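Local structure of putative uncharacterized protein (Pseudomonas phage 201phi2-1, 3R4V) at residues I8-G14 with V86-L90. The protein is of unknown function but belongs to the phage tubulin-like proteins and holds guanosine-5'-diphosphate in a pocket. Numbering follows the deposited sequence.
Sequences IFAGGTG and VCYSL. With GDP (guanosine-5'-diphosphate), chain B.
Oxygen O2A of GDP sits where Thr-13 meets Ser-89, and it is gripped twice by Thr-13: OG1 donates at 2.7 Å to O2A, and the backbone N of the same residue adds a second bond. With OG1 beside its own backbone N (chi1 -67°), the threonine can turn both donors to one oxygen, while OG1 also packs against Ser-89 CB. A water extends the grip across the contact, accepting from Ser-89 N at 2.9 Å and lying within bonding distance of both Ala-10 O and GDP O2A. From the end of its strand, Ser-89 OG reaches the ribose, donating at 3.1 Å to GDP O4'. Where the strand gives way to the helix, Gly-12 N points almost straight at GDP O1B (2.8 Å, 174°), and bare Gly-11 lets the beta phosphate come close. Behind the nucleotide the strands run parallel, Cys-87 N bonding to Ile-8 O and Ala-10 N to Cys-87 O (3.0 Å). On one face, Cys-87 lies obliquely by the Phe-9 ring, CB 3.5 Å from CD1 and SG 4.9 Å from the centroid; on the other, Ile-8 and Val-86 share Leu-106 of helix 95-108. Adjacent parallel strands whose C-terminal ends, with the glycine-rich turn into a helix, cradle a nucleotide's phosphates are characteristic of the Rossmann-like nucleotide-binding domain of the tubulin/FtsZ fold.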
ATOM      1  N   ILE A   8       1.028  -2.473  -9.688  1.00 19.29           N
ATOM      2  CA  ILE A   8       0.191  -3.594  -9.296  1.00 22.18           C
ATOM      3  C   ILE A   8      -0.881  -3.137  -8.306  1.00 21.09           C
ATOM      4  O   ILE A   8      -0.564  -2.482  -7.312  1.00 23.88           O
ATOM      5  CB  ILE A   8       1.054  -4.669  -8.638  1.00 20.00           C
ATOM      6  CG1 ILE A   8       2.091  -5.182  -9.642  1.00 24.31           C
ATOM      7  CG2 ILE A   8       0.183  -5.802  -8.099  1.00 22.06           C
ATOM      8  CD1 ILE A   8       3.287  -5.843  -9.000  1.00 21.13           C
ATOM      9  N   PHE A   9      -2.139  -3.480  -8.586  1.00 23.10           N
ATOM     10  CA  PHE A   9      -3.276  -3.083  -7.753  1.00 19.79           C
ATOM     11  C   PHE A   9      -4.054  -4.313  -7.348  1.00 20.97           C
ATOM     12  O   PHE A   9      -4.273  -5.210  -8.165  1.00 23.84           O
ATOM     13  CB  PHE A   9      -4.221  -2.148  -8.525  1.00 19.22           C
ATOM     14  CG  PHE A   9      -3.583  -0.860  -8.913  1.00 19.19           C
ATOM     15  CD1 PHE A   9      -3.644   0.236  -8.062  1.00 22.00           C
ATOM     16  CD2 PHE A   9      -2.858  -0.762 -10.085  1.00 24.90           C
ATOM     17  CE1 PHE A   9      -3.019   1.426  -8.394  1.00 24.85           C
ATOM     18  CE2 PHE A   9      -2.237   0.427 -10.428  1.00 27.28           C
ATOM     19  CZ  PHE A   9      -2.318   1.522  -9.581  1.00 23.99           C
ATOM     20  N   ALA A  10      -4.497  -4.344  -6.097  1.00 19.76           N
ATOM     21  CA  ALA A  10      -5.174  -5.530  -5.577  1.00 22.76           C
ATOM     22  C   ALA A  10      -6.398  -5.168  -4.759  1.00 16.75           C
ATOM     23  O   ALA A  10      -6.394  -4.191  -4.011  1.00 25.43           O
ATOM     24  CB  ALA A  10      -4.221  -6.350  -4.738  1.00 20.02           C
ATOM     25  N   GLY A  11      -7.454  -5.970  -4.915  1.00 22.63           N
ATOM     26  CA  GLY A  11      -8.665  -5.790  -4.143  1.00 20.80           C
ATOM     27  C   GLY A  11      -9.482  -4.637  -4.704  1.00 26.06           C
ATOM     28  O   GLY A  11      -9.050  -3.957  -5.640  1.00 24.29           O
ATOM     29  N   GLY A  12     -10.657  -4.404  -4.131  1.00 27.82           N
ATOM     30  CA  GLY A  12     -11.510  -3.309  -4.571  1.00 30.44           C
ATOM     31  C   GLY A  12     -10.860  -1.935  -4.572  1.00 29.32           C
ATOM     32  O   GLY A  12     -10.959  -1.190  -5.552  1.00 29.84           O
ATOM     33  N   THR A  13     -10.185  -1.595  -3.477  1.00 25.42           N
ATOM     34  CA  THR A  13      -9.574  -0.282  -3.353  1.00 26.97           C
ATOM     35  C   THR A  13      -8.517  -0.090  -4.431  1.00 27.34           C
ATOM     36  O   THR A  13      -8.452   0.968  -5.060  1.00 25.20           O
ATOM     37  CB  THR A  13      -8.967  -0.067  -1.969  1.00 27.43           C
ATOM     38  OG1 THR A  13     -10.014  -0.014  -0.998  1.00 24.77           O
ATOM     39  CG2 THR A  13      -8.200   1.230  -1.932  1.00 20.94           C
ATOM     40  N   GLY A  14      -7.709  -1.122  -4.645  1.00 28.58           N
ATOM     41  CA  GLY A  14      -6.719  -1.116  -5.709  1.00 29.78           C
ATOM     42  C   GLY A  14      -7.353  -0.941  -7.080  1.00 28.54           C
ATOM     43  O   GLY A  14      -6.850  -0.182  -7.901  1.00 28.24           O
ATOM     44  N   VAL A  86       3.007  -1.143  -5.623  1.00 19.85           N
ATOM     45  CA  VAL A  86       1.896  -2.013  -5.229  1.00 22.53           C
ATOM     46  C   VAL A  86       0.852  -1.218  -4.439  1.00 20.92           C
ATOM     47  O   VAL A  86       1.213  -0.397  -3.611  1.00 23.89           O
ATOM     48  CB  VAL A  86       2.380  -3.135  -4.334  1.00 17.66           C
ATOM     49  CG1 VAL A  86       1.273  -4.185  -4.180  1.00 19.07           C
ATOM     50  CG2 VAL A  86       3.642  -3.756  -4.904  1.00 20.98           C
ATOM     51  N   CYS A  87      -0.431  -1.469  -4.677  1.00 18.25           N
ATOM     52  CA  CYS A  87      -1.464  -0.638  -4.066  1.00 15.03           C
ATOM     53  C   CYS A  87      -2.707  -1.434  -3.680  1.00 18.87           C
ATOM     54  O   CYS A  87      -3.278  -2.146  -4.498  1.00 19.32           O
ATOM     55  CB  CYS A  87      -1.846   0.507  -5.025  1.00 17.82           C
ATOM     56  SG  CYS A  87      -3.251   1.517  -4.474  1.00 21.05           S
ATOM     57  N   TYR A  88      -3.122  -1.306  -2.429  1.00 17.66           N
ATOM     58  CA  TYR A  88      -4.285  -2.032  -1.947  1.00 16.65           C
ATOM     59  C   TYR A  88      -4.725  -1.500  -0.590  1.00 20.52           C
ATOM     60  O   TYR A  88      -3.987  -0.759   0.056  1.00 20.26           O
ATOM     61  CB  TYR A  88      -3.949  -3.530  -1.841  1.00 18.21           C
ATOM     62  CG  TYR A  88      -2.716  -3.820  -0.999  1.00 17.57           C
ATOM     63  CD1 TYR A  88      -2.839  -4.126   0.344  1.00 13.46           C
ATOM     64  CD2 TYR A  88      -1.436  -3.804  -1.557  1.00 16.59           C
ATOM     65  CE1 TYR A  88      -1.705  -4.409   1.136  1.00 15.86           C
ATOM     66  CE2 TYR A  88      -0.305  -4.089  -0.774  1.00 18.81           C
ATOM     67  CZ  TYR A  88      -0.458  -4.386   0.562  1.00 18.49           C
ATOM     68  OH  TYR A  88       0.649  -4.657   1.346  1.00 19.09           O
ATOM     69  N   SER A  89      -5.928  -1.884  -0.163  1.00 16.80           N
ATOM     70  CA  SER A  89      -6.405  -1.586   1.177  1.00 15.19           C
ATOM     71  C   SER A  89      -5.902  -2.610   2.200  1.00 19.03           C
ATOM     72  O   SER A  89      -5.901  -3.813   1.932  1.00 19.62           O
ATOM     73  CB  SER A  89      -7.940  -1.542   1.212  1.00 21.69           C
ATOM     74  OG  SER A  89      -8.414  -1.177   2.510  1.00 24.27           O
ATOM     75  N   LEU A  90      -5.499  -2.130   3.377  1.00 17.73           N
ATOM     76  CA  LEU A  90      -5.104  -3.007   4.470  1.00 15.41           C
ATOM     77  C   LEU A  90      -6.307  -3.655   5.136  1.00 18.89           C
ATOM     78  O   LEU A  90      -6.146  -4.608   5.898  1.00 17.75           O
ATOM     79  CB  LEU A  90      -4.351  -2.236   5.549  1.00 14.92           C
ATOM     80  CG  LEU A  90      -3.099  -1.483   5.140  1.00 15.25           C
ATOM     81  CD1 LEU A  90      -2.691  -0.543   6.258  1.00 16.68           C
ATOM     82  CD2 LEU A  90      -2.000  -2.500   4.823  1.00 15.81           C
TER
HETATM   83  PB  GDP B 400     -11.108  -6.019  -0.739  1.00 24.95           P
HETATM   84  O1B GDP B 400     -11.683  -6.058  -2.136  1.00 20.27           O
HETATM   85  O2B GDP B 400      -9.611  -5.903  -0.850  1.00 25.05           O
HETATM   86  O3B GDP B 400     -11.522  -7.264   0.036  1.00 22.68           O
HETATM   87  O3A GDP B 400     -11.715  -4.774   0.060  1.00 22.53           O
HETATM   88  PA  GDP B 400     -11.840  -3.262  -0.475  1.00 24.15           P
HETATM   89  O1A GDP B 400     -12.851  -3.112  -1.600  1.00 25.96           O
HETATM   90  O2A GDP B 400     -10.493  -2.717  -0.856  1.00 26.17           O
HETATM   91  O5' GDP B 400     -12.406  -2.570   0.827  1.00 19.85           O
HETATM   92  C5' GDP B 400     -11.720  -2.654   2.088  1.00 19.54           C
HETATM   93  C4' GDP B 400     -12.046  -1.440   2.949  1.00 23.49           C
HETATM   94  O4' GDP B 400     -11.410  -0.279   2.399  1.00 24.22           O
HETATM   95  C3' GDP B 400     -13.529  -1.103   2.981  1.00 26.45           C
HETATM   96  O3' GDP B 400     -14.160  -1.735   4.090  1.00 23.04           O
HETATM   97  C2' GDP B 400     -13.535   0.401   3.144  1.00 23.43           C
HETATM   98  O2' GDP B 400     -13.355   0.753   4.516  1.00 28.23           O
HETATM   99  C1' GDP B 400     -12.282   0.863   2.434  1.00 24.88           C
HETATM  100  N9  GDP B 400     -12.510   1.197   1.013  1.00 30.46           N
HETATM  101  C8  GDP B 400     -13.309   0.553   0.126  1.00 26.88           C
HETATM  102  N7  GDP B 400     -13.220   1.121  -1.104  1.00 29.06           N
HETATM  103  C5  GDP B 400     -12.329   2.134  -1.022  1.00 29.28           C
HETATM  104  C6  GDP B 400     -11.752   3.136  -1.946  1.00 27.17           C
HETATM  105  O6  GDP B 400     -12.094   3.169  -3.145  1.00 32.05           O
HETATM  106  N1  GDP B 400     -10.853   4.007  -1.449  1.00 25.03           N
HETATM  107  C2  GDP B 400     -10.468   3.987  -0.153  1.00 25.30           C
HETATM  108  N2  GDP B 400      -9.550   4.882   0.297  1.00 25.78           N
HETATM  109  N3  GDP B 400     -10.953   3.094   0.741  1.00 23.60           N
HETATM  110  C4  GDP B 400     -11.862   2.165   0.368  1.00 31.18           C
HETATM  111  O   HOH W   1      -7.766  -3.486  -1.668  1.00 21.21           O